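Long-range contact in 2',5'-phosphodiesterase 12 (Homo sapiens, PDB 4Z0V), which belongs to the endonuclease/exonuclease/phosphatase family and joins a DNase I-like domain to an E-set-like N-terminal domain: residues Tyr337-His349 and Asn362-Ala374. Sequence-based numbering, arbitrary orientation.
Sequences YHFVINGSIPEDH and NMSLTHFFKLKSA
H367 meets F339 and V340 in the polar core of this contact, its imidazole lying at the C-terminal end of helix 335-342. H367 NE2 donates to F339 O at 2.8 Å, in the ring plane but with a bent N-H...O angle of 133°, and more weakly to V340 O. F339 O also accepts the helical bond from G343 N, the two donors arriving from opposite faces of its carbonyl plane. A chi1 of 76° sets the ring between its own backbone N and carbonyl carbon, and F369 N, donating to H367 ND1 at 3.0 Å, fixes its rotation.

Backbone bonds continue the join. H367 N reaches G343 O at 2.8 Å, and the antiparallel hydrogen-bonded pair I345-L365 exchanges one good bond, I345 N to L365 O, and a weak return. Farther along, a side-chain-to-backbone bond takes over: N362 ND2 grips E347 O in the turn 346-349 at 2.8 Å, the acceptor close to the N362 amide plane.

Among the aromatic and apolar contacts, H367 presents its edge to the face of F339, planes at 86°, while L365 CD1 lies over the opposite face. G343 CA covers one face of the imidazole of H367, 3.8 Å from its centroid. V340 CG1 meets L371 CD1, and helix 295-316 adds M302 against F339 and V340.

Three waters bridge the helix to strand 371-373 and its approach; one links Y337 OH to S373 N.

With ND1 accepting and NE2 donating, the pattern is consistent with a neutral H367 imidazole protonated on NE2. It gives F339 O a second donor and V340 O a weak one, tying the helix end to the loop between strands 365-366 and 371-373, the latter pairing with strand 387-397.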
loop_
_atom_site.group_PDB
_atom_site.type_symbol
_atom_site.label_atom_id
_atom_site.label_comp_id
_atom_site.label_asym_id
_atom_site.label_seq_id
_atom_site.Cartn_x
_atom_site.Cartn_y
_atom_site.Cartn_z
ATOM N N TYR A 337 -2.437 -2.042 -20.844
ATOM C CA TYR A 337 -2.557 -0.602 -20.641
ATOM C C TYR A 337 -3.488 0.037 -21.700
ATOM O O TYR A 337 -4.298 0.902 -21.362
ATOM C CB TYR A 337 -1.186 0.063 -20.656
ATOM C CG TYR A 337 -1.254 1.521 -20.266
ATOM C CD1 TYR A 337 -1.309 1.906 -18.924
ATOM C CD2 TYR A 337 -1.260 2.521 -21.233
ATOM C CE1 TYR A 337 -1.370 3.254 -18.562
ATOM C CE2 TYR A 337 -1.295 3.869 -20.882
ATOM C CZ TYR A 337 -1.362 4.230 -19.547
ATOM O OH TYR A 337 -1.419 5.558 -19.210
ATOM N N HIS A 338 -3.319 -0.333 -22.978
ATOM C CA HIS A 338 -4.169 0.191 -24.067
ATOM C C HIS A 338 -5.675 -0.101 -23.770
ATOM O O HIS A 338 -6.544 0.776 -23.911
ATOM C CB HIS A 338 -3.734 -0.473 -25.385
ATOM C CG HIS A 338 -4.587 -0.103 -26.556
ATOM N ND1 HIS A 338 -4.242 0.939 -27.400
ATOM C CD2 HIS A 338 -5.768 -0.627 -26.963
ATOM C CE1 HIS A 338 -5.211 0.999 -28.304
ATOM N NE2 HIS A 338 -6.158 0.084 -28.072
ATOM N N PHE A 339 -5.963 -1.316 -23.355
ATOM C CA PHE A 339 -7.312 -1.767 -23.024
ATOM C C PHE A 339 -7.916 -0.872 -21.917
ATOM O O PHE A 339 -9.019 -0.367 -22.073
ATOM C CB PHE A 339 -7.289 -3.248 -22.607
ATOM C CG PHE A 339 -8.609 -3.793 -22.080
ATOM C CD1 PHE A 339 -9.767 -3.729 -22.849
ATOM C CD2 PHE A 339 -8.688 -4.359 -20.810
ATOM C CE1 PHE A 339 -10.977 -4.244 -22.366
ATOM C CE2 PHE A 339 -9.897 -4.867 -20.326
ATOM C CZ PHE A 339 -11.038 -4.800 -21.103
ATOM N N VAL A 340 -7.137 -0.575 -20.855
ATOM C CA VAL A 340 -7.636 0.241 -19.742
ATOM C C VAL A 340 -8.002 1.644 -20.228
ATOM O O VAL A 340 -9.113 2.112 -19.973
ATOM C CB VAL A 340 -6.623 0.305 -18.558
ATOM C CG1 VAL A 340 -7.103 1.278 -17.471
ATOM C CG2 VAL A 340 -6.375 -1.079 -17.964
ATOM N N ILE A 341 -7.069 2.300 -20.922
ATOM C CA ILE A 341 -7.176 3.700 -21.348
ATOM C C ILE A 341 -8.157 3.918 -22.523
ATOM O O ILE A 341 -8.805 4.963 -22.576
ATOM C CB ILE A 341 -5.728 4.190 -21.711
ATOM C CG1 ILE A 341 -4.812 4.168 -20.447
ATOM C CG2 ILE A 341 -5.705 5.584 -22.355
ATOM C CD1 ILE A 341 -5.318 4.881 -19.237
ATOM N N ASN A 342 -8.224 2.979 -23.455
ATOM C CA ASN A 342 -9.028 3.158 -24.681
ATOM C C ASN A 342 -10.373 2.484 -24.637
ATOM O O ASN A 342 -11.246 2.830 -25.435
ATOM C CB ASN A 342 -8.239 2.662 -25.890
ATOM C CG ASN A 342 -6.927 3.387 -26.042
ATOM O OD1 ASN A 342 -5.869 2.766 -26.058
ATOM N ND2 ASN A 342 -6.949 4.727 -26.030
ATOM N N GLY A 343 -10.560 1.553 -23.721
ATOM C CA GLY A 343 -11.845 0.884 -23.607
ATOM C C GLY A 343 -12.024 -0.306 -24.521
ATOM O O GLY A 343 -13.080 -0.919 -24.514
ATOM N N SER A 344 -11.008 -0.643 -25.315
ATOM C CA SER A 344 -11.054 -1.797 -26.199
ATOM C C SER A 344 -9.660 -2.240 -26.554
ATOM O O SER A 344 -8.713 -1.470 -26.439
ATOM C CB SER A 344 -11.834 -1.494 -27.484
ATOM O OG SER A 344 -11.112 -0.609 -28.323
ATOM N N ILE A 345 -9.556 -3.470 -27.002
ATOM C CA ILE A 345 -8.315 -4.038 -27.507
ATOM C C ILE A 345 -8.694 -4.924 -28.702
ATOM O O ILE A 345 -9.652 -5.712 -28.609
ATOM C CB ILE A 345 -7.479 -4.776 -26.416
ATOM C CG1 ILE A 345 -6.092 -5.172 -26.976
ATOM C CG2 ILE A 345 -8.232 -5.971 -25.812
ATOM C CD1 ILE A 345 -5.099 -5.633 -26.017
ATOM N N PRO A 346 -7.974 -4.809 -29.823
ATOM C CA PRO A 346 -8.330 -5.627 -30.989
ATOM C C PRO A 346 -7.889 -7.086 -30.844
ATOM O O PRO A 346 -6.934 -7.400 -30.119
ATOM C CB PRO A 346 -7.603 -4.937 -32.141
ATOM C CG PRO A 346 -6.451 -4.296 -31.532
ATOM C CD PRO A 346 -6.860 -3.888 -30.135
ATOM N N GLU A 347 -8.589 -7.968 -31.572
ATOM C CA GLU A 347 -8.365 -9.402 -31.592
ATOM C C GLU A 347 -6.936 -9.734 -32.060
ATOM O O GLU A 347 -6.351 -10.692 -31.575
ATOM C CB GLU A 347 -9.411 -10.059 -32.521
ATOM C CG GLU A 347 -9.573 -11.552 -32.328
ATOM C CD GLU A 347 -10.400 -12.227 -33.404
ATOM O OE1 GLU A 347 -11.578 -11.839 -33.587
ATOM O OE2 GLU A 347 -9.870 -13.150 -34.063
ATOM N N ASP A 348 -6.358 -8.900 -32.940
ATOM C CA ASP A 348 -5.021 -9.114 -33.494
ATOM C C ASP A 348 -3.876 -8.532 -32.639
ATOM O O ASP A 348 -2.734 -8.510 -33.114
ATOM C CB ASP A 348 -4.954 -8.538 -34.930
ATOM C CG ASP A 348 -5.021 -7.028 -35.097
ATOM O OD1 ASP A 348 -5.069 -6.307 -34.067
ATOM O OD2 ASP A 348 -4.982 -6.561 -36.253
ATOM N N HIS A 349 -4.151 -8.046 -31.398
ATOM C CA HIS A 349 -3.067 -7.483 -30.583
ATOM C C HIS A 349 -2.010 -8.546 -30.300
ATOM O O HIS A 349 -2.335 -9.712 -30.094
ATOM C CB HIS A 349 -3.573 -6.842 -29.274
ATOM C CG HIS A 349 -2.563 -5.937 -28.651
ATOM N ND1 HIS A 349 -1.474 -6.436 -27.962
ATOM C CD2 HIS A 349 -2.506 -4.586 -28.641
ATOM C CE1 HIS A 349 -0.798 -5.380 -27.549
ATOM N NE2 HIS A 349 -1.379 -4.246 -27.941
ATOM N N ASN A 362 -6.243 -14.979 -28.953
ATOM C CA ASN A 362 -6.765 -13.812 -29.649
ATOM C C ASN A 362 -8.233 -13.624 -29.398
ATOM O O ASN A 362 -9.050 -14.510 -29.669
ATOM C CB ASN A 362 -6.502 -13.914 -31.154
ATOM C CG ASN A 362 -5.039 -13.900 -31.461
ATOM O OD1 ASN A 362 -4.325 -14.878 -31.230
ATOM N ND2 ASN A 362 -4.537 -12.745 -31.820
ATOM N N MET A 363 -8.573 -12.442 -28.872
ATOM C CA MET A 363 -9.966 -12.091 -28.606
ATOM C C MET A 363 -10.084 -10.590 -28.540
ATOM O O MET A 363 -9.089 -9.883 -28.342
ATOM C CB MET A 363 -10.513 -12.777 -27.329
ATOM C CG MET A 363 -9.824 -12.346 -26.054
ATOM S SD MET A 363 -10.476 -13.092 -24.542
ATOM C CE MET A 363 -9.897 -14.785 -24.700
ATOM N N SER A 364 -11.303 -10.114 -28.758
ATOM C CA SER A 364 -11.667 -8.710 -28.700
ATOM C C SER A 364 -12.274 -8.446 -27.326
ATOM O O SER A 364 -13.100 -9.236 -26.870
ATOM C CB SER A 364 -12.668 -8.391 -29.807
ATOM O OG SER A 364 -12.907 -6.992 -29.883
ATOM N N LEU A 365 -11.853 -7.379 -26.650
ATOM C CA LEU A 365 -12.413 -7.018 -25.334
ATOM C C LEU A 365 -12.835 -5.580 -25.341
ATOM O O LEU A 365 -12.163 -4.767 -25.958
ATOM C CB LEU A 365 -11.408 -7.225 -24.180
ATOM C CG LEU A 365 -10.784 -8.613 -23.957
ATOM C CD1 LEU A 365 -9.762 -8.538 -22.843
ATOM C CD2 LEU A 365 -11.831 -9.665 -23.641
ATOM N N THR A 366 -13.922 -5.259 -24.621
ATOM C CA THR A 366 -14.431 -3.894 -24.508
ATOM C C THR A 366 -14.883 -3.585 -23.098
ATOM O O THR A 366 -15.392 -4.461 -22.410
ATOM C CB THR A 366 -15.617 -3.653 -25.453
ATOM O OG1 THR A 366 -16.609 -4.644 -25.221
ATOM C CG2 THR A 366 -15.216 -3.626 -26.892
ATOM N N HIS A 367 -14.728 -2.333 -22.683
ATOM C CA HIS A 367 -15.229 -1.904 -21.370
ATOM C C HIS A 367 -15.666 -0.463 -21.522
ATOM O O HIS A 367 -15.170 0.242 -22.427
ATOM C CB HIS A 367 -14.225 -2.127 -20.210
ATOM C CG HIS A 367 -13.109 -1.133 -20.163
ATOM N ND1 HIS A 367 -13.270 0.096 -19.553
ATOM C CD2 HIS A 367 -11.851 -1.219 -20.652
ATOM C CE1 HIS A 367 -12.117 0.729 -19.703
ATOM N NE2 HIS A 367 -11.231 -0.022 -20.361
ATOM N N PHE A 368 -16.533 0.013 -20.619
ATOM C CA PHE A 368 -17.039 1.379 -20.744
ATOM C C PHE A 368 -16.573 2.310 -19.644
ATOM O O PHE A 368 -17.148 3.391 -19.497
ATOM C CB PHE A 368 -18.583 1.390 -20.844
ATOM C CG PHE A 368 -19.075 0.452 -21.919
ATOM C CD1 PHE A 368 -18.790 0.694 -23.259
ATOM C CD2 PHE A 368 -19.766 -0.707 -21.589
ATOM C CE1 PHE A 368 -19.217 -0.189 -24.254
ATOM C CE2 PHE A 368 -20.194 -1.590 -22.584
ATOM C CZ PHE A 368 -19.906 -1.330 -23.909
ATOM N N PHE A 369 -15.504 1.941 -18.893
ATOM C CA PHE A 369 -14.977 2.871 -17.903
ATOM C C PHE A 369 -14.147 3.938 -18.591
ATOM O O PHE A 369 -13.480 3.631 -19.579
ATOM C CB PHE A 369 -14.056 2.120 -16.921
ATOM C CG PHE A 369 -14.786 1.264 -15.920
ATOM C CD1 PHE A 369 -15.350 1.826 -14.780
ATOM C CD2 PHE A 369 -14.912 -0.105 -16.117
ATOM C CE1 PHE A 369 -15.985 1.020 -13.823
ATOM C CE2 PHE A 369 -15.530 -0.910 -15.160
ATOM C CZ PHE A 369 -16.059 -0.339 -14.020
ATOM N N LYS A 370 -14.128 5.159 -18.055
ATOM C CA LYS A 370 -13.243 6.209 -18.586
ATOM C C LYS A 370 -12.194 6.419 -17.521
ATOM O O LYS A 370 -12.463 7.078 -16.510
ATOM C CB LYS A 370 -14.010 7.492 -18.938
ATOM C CG LYS A 370 -15.195 7.251 -19.875
ATOM C CD LYS A 370 -14.805 6.551 -21.192
ATOM C CE LYS A 370 -16.017 5.944 -21.871
ATOM N NZ LYS A 370 -15.618 5.080 -23.013
ATOM N N LEU A 371 -11.027 5.767 -17.715
ATOM C CA LEU A 371 -9.945 5.714 -16.731
ATOM C C LEU A 371 -8.722 6.403 -17.204
ATOM O O LEU A 371 -8.315 6.254 -18.347
ATOM C CB LEU A 371 -9.596 4.260 -16.365
ATOM C CG LEU A 371 -10.742 3.417 -15.775
ATOM C CD1 LEU A 371 -10.385 1.942 -15.785
ATOM C CD2 LEU A 371 -11.115 3.877 -14.381
ATOM N N LYS A 372 -8.148 7.185 -16.321
ATOM C CA LYS A 372 -6.930 7.923 -16.607
ATOM C C LYS A 372 -5.901 7.504 -15.588
ATOM O O LYS A 372 -6.257 7.328 -14.421
ATOM C CB LYS A 372 -7.214 9.435 -16.497
ATOM C CG LYS A 372 -5.995 10.342 -16.633
ATOM C CD LYS A 372 -6.328 11.791 -16.278
ATOM C CE LYS A 372 -5.070 12.635 -16.274
ATOM N NZ LYS A 372 -5.343 14.048 -15.908
ATOM N N SER A 373 -4.650 7.333 -16.012
ATOM C CA SER A 373 -3.562 7.083 -15.057
ATOM C C SER A 373 -3.305 8.424 -14.352
ATOM O O SER A 373 -2.824 9.387 -14.973
ATOM C CB SER A 373 -2.314 6.578 -15.784
ATOM O OG SER A 373 -1.269 6.500 -14.831
ATOM N N ALA A 374 -3.689 8.531 -13.081
ATOM C CA ALA A 374 -3.552 9.795 -12.344
ATOM C C ALA A 374 -2.113 10.318 -12.312
ATOM O O ALA A 374 -1.910 11.524 -12.457
ATOM C CB ALA A 374 -4.089 9.634 -10.917
HETATM O O HOH W 1 -3.571 7.628 -18.687
HETATM O O HOH W 2 -10.819 4.201 -20.217
HETATM O O HOH W 3 -8.700 7.143 -20.802
HETATM O O HOH W 4 -1.658 -11.806 -31.872
#